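ADP-ribosylation factor-binding protein GGA2 (Saccharomyces cerevisiae, PDB 3MNM) may help regulate membrane traffic through the trans-Golgi network, binding ARF1 and ARF2, and is represented here by its GAE (gamma-ear) domain, an Ig-like beta sandwich. Local coordinates at residues R10-Q15 with K20-I25; S48-L53 with D78-E83. All blocks are in the same frame, centred on the assembly; numbering follows the deposited sequence.

How the contacts relate
Both contacts belong to the Ig-like beta sandwich of the GAE domain, and their centres lie about 12 Å apart. Contact 1 comes first along the chain and is closed before contact 2 opens: it pairs neighbouring strands, 10-15 and 19-27, within one sheet. Contact 2 spans the sandwich, from strand 50-55 of the other sheet to strand 80-81, which joins the first sheet by pairing with strand 38-41. They meet twice. A salt bridge of 2.8 Å runs from Arg-10 NH2 to Asp-78 OD2, and Phe-23 CE2 packs at 4.2 Å from Phe-52 CZ. The N-terminal hairpin is thus joined to segment 78-83 on the outer face of its sheet by the salt bridge, and to strand 50-55 through the core by Phe-23.

Contact 1. Residues R10-Q15 with K20-I25; sequences RTLVNQ and KIEFEI
Arg-10 reaches across a beta hairpin, strands 10-15 and 19-27 in one sheet of the Ig-like sandwich, to two glutamates of the second strand. Its CB lies near Glu-22 OE2, and CG and CD run beside Glu-24 CG. The bend at chi2 turns the guanidinium between the two carboxylates. NE then gives Glu-24 OE2 an almost straight bond of 2.8 Å on the anti side of that carboxylate, though well out of its plane. NH1 binds Glu-22 OE1 at 2.9 Å, reaching it from above a carboxylate plane turned 85° from the guanidinium. NH2 and Glu-24 OE2 share a water, and Phe-38 adds a cation-pi contact. A leucine in place of Arg-10 would probably leave Glu-22 and Glu-24 without their shared countercharge and free to swing apart.

The backbones pair antiparallel, with Thr-11 N to Phe-23 O (2.7 Å) answered by Phe-23 N to Thr-11 O (2.8 Å). Further along, a classic beta bulge shifts the register: Ile-21 O takes bonds from both Val-13 N (2.9 Å) and Asn-14 N (3.2 Å), while Ile-21 N returns one to Asn-14 O. The bulge directs the Val-13 side chain toward strand 19-27, where CB touches Ile-21 CG2. With CG1 anti to the backbone N (chi1 176°), the other methyl is left to meet Phe-23, whose ring also packs edge-to-face with Phe-118. This CH-pi contact puts Val-13 CG2 3.4 Å from the Phe-23 ring centroid, only 8° off the ring normal.

Contact 2. Residues S48-L53 with D78-E83; sequences SNLVFL and DGISQE
Leu-50 and Ile-80 meet in a buried side-chain contact between the two sheets, strand 50-55 supplying one wall and strand 80-81 the other. The backbones stay well apart, the CA atoms of Leu-50 and Ile-80 being 8.9 Å from each other, so side chains alone bridge the gap. Ile-80 leads with the end of its chain: CG1 sits anti to the carbonyl carbon (chi1 -65°), and the extended second torsion carries CD1 to 4.0 Å from Leu-50 CB and 4.1 Å from Leu-50 CD1. The two side chains slant across one another, and Gln-67 lies against both.

This packing of apolar side chains from opposed sheets is what fills an Ig-like beta sandwich. On the strand 50-55 side, Leu-50 also rests on Val-103 and Tyr-105 of strand 100-107. On the other, Ile-80 follows Gly-79 in a classic beta bulge, the two residues together facing Phe-39.

Two residues further along each segment, Phe-52 and Gln-82 touch more lightly. The amide end of Gln-82 comes up to the ring edge near CD1, with amide and ring planes 54° apart. Phe-52 also packs edge-to-face with Phe-39, and its side chain touches Trp-101.

Contact 1. Residues R10-Q15 with K20-I25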
# COMPACT_ATOMS: atom_id res chain seq x y z
N ARG A 10 -3.89 11.77 1.77
CA ARG A 10 -3.10 10.66 1.25
C ARG A 10 -1.63 10.93 1.44
O ARG A 10 -1.16 12.04 1.17
CB ARG A 10 -3.35 10.46 -0.24
CG ARG A 10 -4.79 10.16 -0.60
CD ARG A 10 -4.97 8.69 -0.84
NE ARG A 10 -6.37 8.36 -1.07
CZ ARG A 10 -6.84 7.90 -2.22
NH1 ARG A 10 -6.03 7.71 -3.26
NH2 ARG A 10 -8.14 7.63 -2.33
N THR A 11 -0.91 9.92 1.90
CA THR A 11 0.53 9.99 1.88
C THR A 11 1.03 9.19 0.69
O THR A 11 0.59 8.06 0.46
CB THR A 11 1.15 9.42 3.18
OG1 THR A 11 0.53 10.04 4.32
CG2 THR A 11 2.63 9.67 3.22
N LEU A 12 1.93 9.79 -0.08
CA LEU A 12 2.52 9.09 -1.22
C LEU A 12 3.57 8.11 -0.71
O LEU A 12 4.45 8.47 0.08
CB LEU A 12 3.13 10.05 -2.24
CG LEU A 12 3.76 9.32 -3.43
CD1 LEU A 12 2.67 8.69 -4.31
CD2 LEU A 12 4.66 10.23 -4.27
N VAL A 13 3.45 6.87 -1.15
CA VAL A 13 4.40 5.83 -0.79
C VAL A 13 5.38 5.63 -1.92
O VAL A 13 6.59 5.60 -1.71
CB VAL A 13 3.69 4.49 -0.48
CG1 VAL A 13 4.71 3.40 -0.19
CG2 VAL A 13 2.72 4.66 0.70
N ASN A 14 4.87 5.46 -3.14
CA ASN A 14 5.75 5.30 -4.29
C ASN A 14 5.03 5.61 -5.59
O ASN A 14 3.82 5.41 -5.70
CB ASN A 14 6.30 3.87 -4.36
CG ASN A 14 7.55 3.78 -5.19
OD1 ASN A 14 8.58 4.33 -4.83
ND2 ASN A 14 7.48 3.07 -6.33
N GLN A 15 5.78 6.09 -6.57
CA GLN A 15 5.28 6.21 -7.92
C GLN A 15 6.32 5.69 -8.89
O GLN A 15 7.45 6.17 -8.91
CB GLN A 15 4.89 7.65 -8.24
CG GLN A 15 4.54 7.88 -9.69
CD GLN A 15 3.81 9.19 -9.90
OE1 GLN A 15 3.19 9.73 -8.98
NE2 GLN A 15 3.87 9.71 -11.13
N LYS A 20 1.16 3.81 -8.92
CA LYS A 20 1.20 4.76 -7.82
C LYS A 20 0.62 4.12 -6.57
O LYS A 20 -0.48 3.57 -6.61
CB LYS A 20 0.43 6.03 -8.20
CG LYS A 20 0.29 7.05 -7.08
CD LYS A 20 -0.67 8.16 -7.52
CE LYS A 20 -0.16 9.55 -7.24
NZ LYS A 20 -1.11 10.59 -7.77
N ILE A 21 1.36 4.17 -5.46
CA ILE A 21 0.88 3.61 -4.19
C ILE A 21 0.75 4.73 -3.18
O ILE A 21 1.70 5.49 -2.98
CB ILE A 21 1.84 2.54 -3.61
CG1 ILE A 21 2.18 1.46 -4.65
CG2 ILE A 21 1.26 1.97 -2.29
CD1 ILE A 21 3.23 0.43 -4.17
N GLU A 22 -0.42 4.83 -2.56
CA GLU A 22 -0.66 5.80 -1.49
C GLU A 22 -1.25 5.15 -0.24
O GLU A 22 -1.96 4.15 -0.33
CB GLU A 22 -1.62 6.90 -1.98
CG GLU A 22 -1.12 7.69 -3.17
CD GLU A 22 -2.21 8.54 -3.79
OE1 GLU A 22 -3.26 7.98 -4.17
OE2 GLU A 22 -2.03 9.78 -3.89
N PHE A 23 -0.95 5.72 0.93
CA PHE A 23 -1.59 5.30 2.17
C PHE A 23 -2.48 6.43 2.69
O PHE A 23 -2.11 7.60 2.62
CB PHE A 23 -0.57 5.02 3.28
CG PHE A 23 0.29 3.80 3.05
CD1 PHE A 23 1.46 3.64 3.76
CD2 PHE A 23 -0.08 2.82 2.14
CE1 PHE A 23 2.27 2.52 3.57
CE2 PHE A 23 0.73 1.70 1.94
CZ PHE A 23 1.90 1.55 2.66
N GLU A 24 -3.64 6.06 3.21
CA GLU A 24 -4.39 6.95 4.09
C GLU A 24 -4.16 6.46 5.51
O GLU A 24 -4.53 5.33 5.86
CB GLU A 24 -5.89 6.97 3.73
CG GLU A 24 -6.23 7.90 2.56
CD GLU A 24 -7.71 7.91 2.19
OE1 GLU A 24 -8.53 7.30 2.92
OE2 GLU A 24 -8.06 8.52 1.16
N ILE A 25 -3.52 7.30 6.33
CA ILE A 25 -3.13 6.92 7.68
C ILE A 25 -3.85 7.80 8.69
O ILE A 25 -3.84 9.02 8.56
CB ILE A 25 -1.61 7.05 7.89
CG1 ILE A 25 -0.86 6.21 6.85
CG2 ILE A 25 -1.20 6.66 9.32
CD1 ILE A 25 0.63 6.48 6.81
O HOH W 1 -10.30 8.02 -0.17
O HOH W 2 -2.20 9.76 5.29

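Contact 2. Residues S48-L53 with D78-E83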
# COMPACT_ATOMS: atom_id res chain seq x y z
N SER A 48 -2.23 -6.62 -13.81
CA SER A 48 -2.87 -7.83 -13.29
C SER A 48 -1.96 -8.54 -12.30
O SER A 48 -0.81 -8.16 -12.13
CB SER A 48 -3.22 -8.78 -14.45
OG SER A 48 -2.07 -9.13 -15.19
N ASN A 49 -2.49 -9.58 -11.66
CA ASN A 49 -1.72 -10.40 -10.75
C ASN A 49 -1.04 -9.58 -9.65
O ASN A 49 0.05 -9.93 -9.22
CB ASN A 49 -0.66 -11.19 -11.53
CG ASN A 49 -1.27 -12.07 -12.61
OD1 ASN A 49 -2.42 -12.49 -12.50
ND2 ASN A 49 -0.50 -12.37 -13.64
N LEU A 50 -1.68 -8.51 -9.19
CA LEU A 50 -1.01 -7.61 -8.23
C LEU A 50 -1.02 -8.21 -6.82
O LEU A 50 -2.08 -8.51 -6.25
CB LEU A 50 -1.64 -6.20 -8.24
CG LEU A 50 -0.80 -5.17 -7.45
CD1 LEU A 50 -0.88 -3.81 -8.15
CD2 LEU A 50 -1.31 -5.10 -6.01
N VAL A 51 0.18 -8.37 -6.26
CA VAL A 51 0.37 -8.98 -4.95
C VAL A 51 1.16 -7.98 -4.11
O VAL A 51 2.28 -7.63 -4.45
CB VAL A 51 1.16 -10.29 -5.09
CG1 VAL A 51 1.46 -10.89 -3.73
CG2 VAL A 51 0.36 -11.30 -5.94
N PHE A 52 0.54 -7.51 -3.03
CA PHE A 52 1.16 -6.50 -2.16
C PHE A 52 1.49 -7.10 -0.80
O PHE A 52 0.63 -7.72 -0.15
CB PHE A 52 0.20 -5.33 -1.97
CG PHE A 52 0.77 -4.18 -1.18
CD1 PHE A 52 0.20 -3.81 0.04
CD2 PHE A 52 1.83 -3.44 -1.69
CE1 PHE A 52 0.70 -2.73 0.76
CE2 PHE A 52 2.34 -2.36 -0.97
CZ PHE A 52 1.77 -2.01 0.25
N LEU A 53 2.73 -6.89 -0.36
CA LEU A 53 3.20 -7.40 0.93
C LEU A 53 3.65 -6.23 1.80
O LEU A 53 4.45 -5.40 1.35
CB LEU A 53 4.38 -8.36 0.72
CG LEU A 53 4.95 -9.05 1.96
CD1 LEU A 53 3.92 -9.99 2.59
CD2 LEU A 53 6.22 -9.83 1.57
N ASP A 78 -7.35 4.45 -7.94
CA ASP A 78 -7.76 3.68 -6.77
C ASP A 78 -8.41 2.37 -7.22
O ASP A 78 -9.46 1.97 -6.70
CB ASP A 78 -8.72 4.47 -5.89
CG ASP A 78 -8.08 5.72 -5.30
OD1 ASP A 78 -6.84 5.83 -5.36
OD2 ASP A 78 -8.81 6.58 -4.78
N GLY A 79 -7.78 1.72 -8.19
CA GLY A 79 -8.31 0.49 -8.76
C GLY A 79 -8.30 -0.66 -7.77
O GLY A 79 -9.14 -1.56 -7.85
N ILE A 80 -7.35 -0.65 -6.85
CA ILE A 80 -7.22 -1.68 -5.83
C ILE A 80 -6.97 -0.97 -4.52
O ILE A 80 -6.31 0.08 -4.50
CB ILE A 80 -6.01 -2.60 -6.13
CG1 ILE A 80 -6.25 -3.38 -7.43
CG2 ILE A 80 -5.76 -3.55 -4.95
CD1 ILE A 80 -4.98 -4.04 -7.98
N SER A 81 -7.52 -1.51 -3.44
CA SER A 81 -7.23 -0.98 -2.11
C SER A 81 -7.18 -2.08 -1.08
O SER A 81 -7.70 -3.18 -1.30
CB SER A 81 -8.27 0.07 -1.71
OG SER A 81 -9.52 -0.57 -1.46
N GLN A 82 -6.59 -1.78 0.07
CA GLN A 82 -6.58 -2.72 1.17
C GLN A 82 -6.64 -1.98 2.49
O GLN A 82 -5.79 -1.13 2.77
CB GLN A 82 -5.33 -3.61 1.12
CG GLN A 82 -5.23 -4.52 2.33
CD GLN A 82 -4.20 -5.63 2.13
OE1 GLN A 82 -4.55 -6.83 2.15
NE2 GLN A 82 -2.95 -5.25 1.94
N GLU A 83 -7.66 -2.29 3.29
CA GLU A 83 -7.81 -1.64 4.60
C GLU A 83 -7.19 -2.48 5.70
O GLU A 83 -7.26 -3.72 5.66
CB GLU A 83 -9.28 -1.36 4.90
CG GLU A 83 -9.48 -0.61 6.22
CD GLU A 83 -10.40 0.58 6.08
OE1 GLU A 83 -11.39 0.47 5.33
OE2 GLU A 83 -10.15 1.63 6.71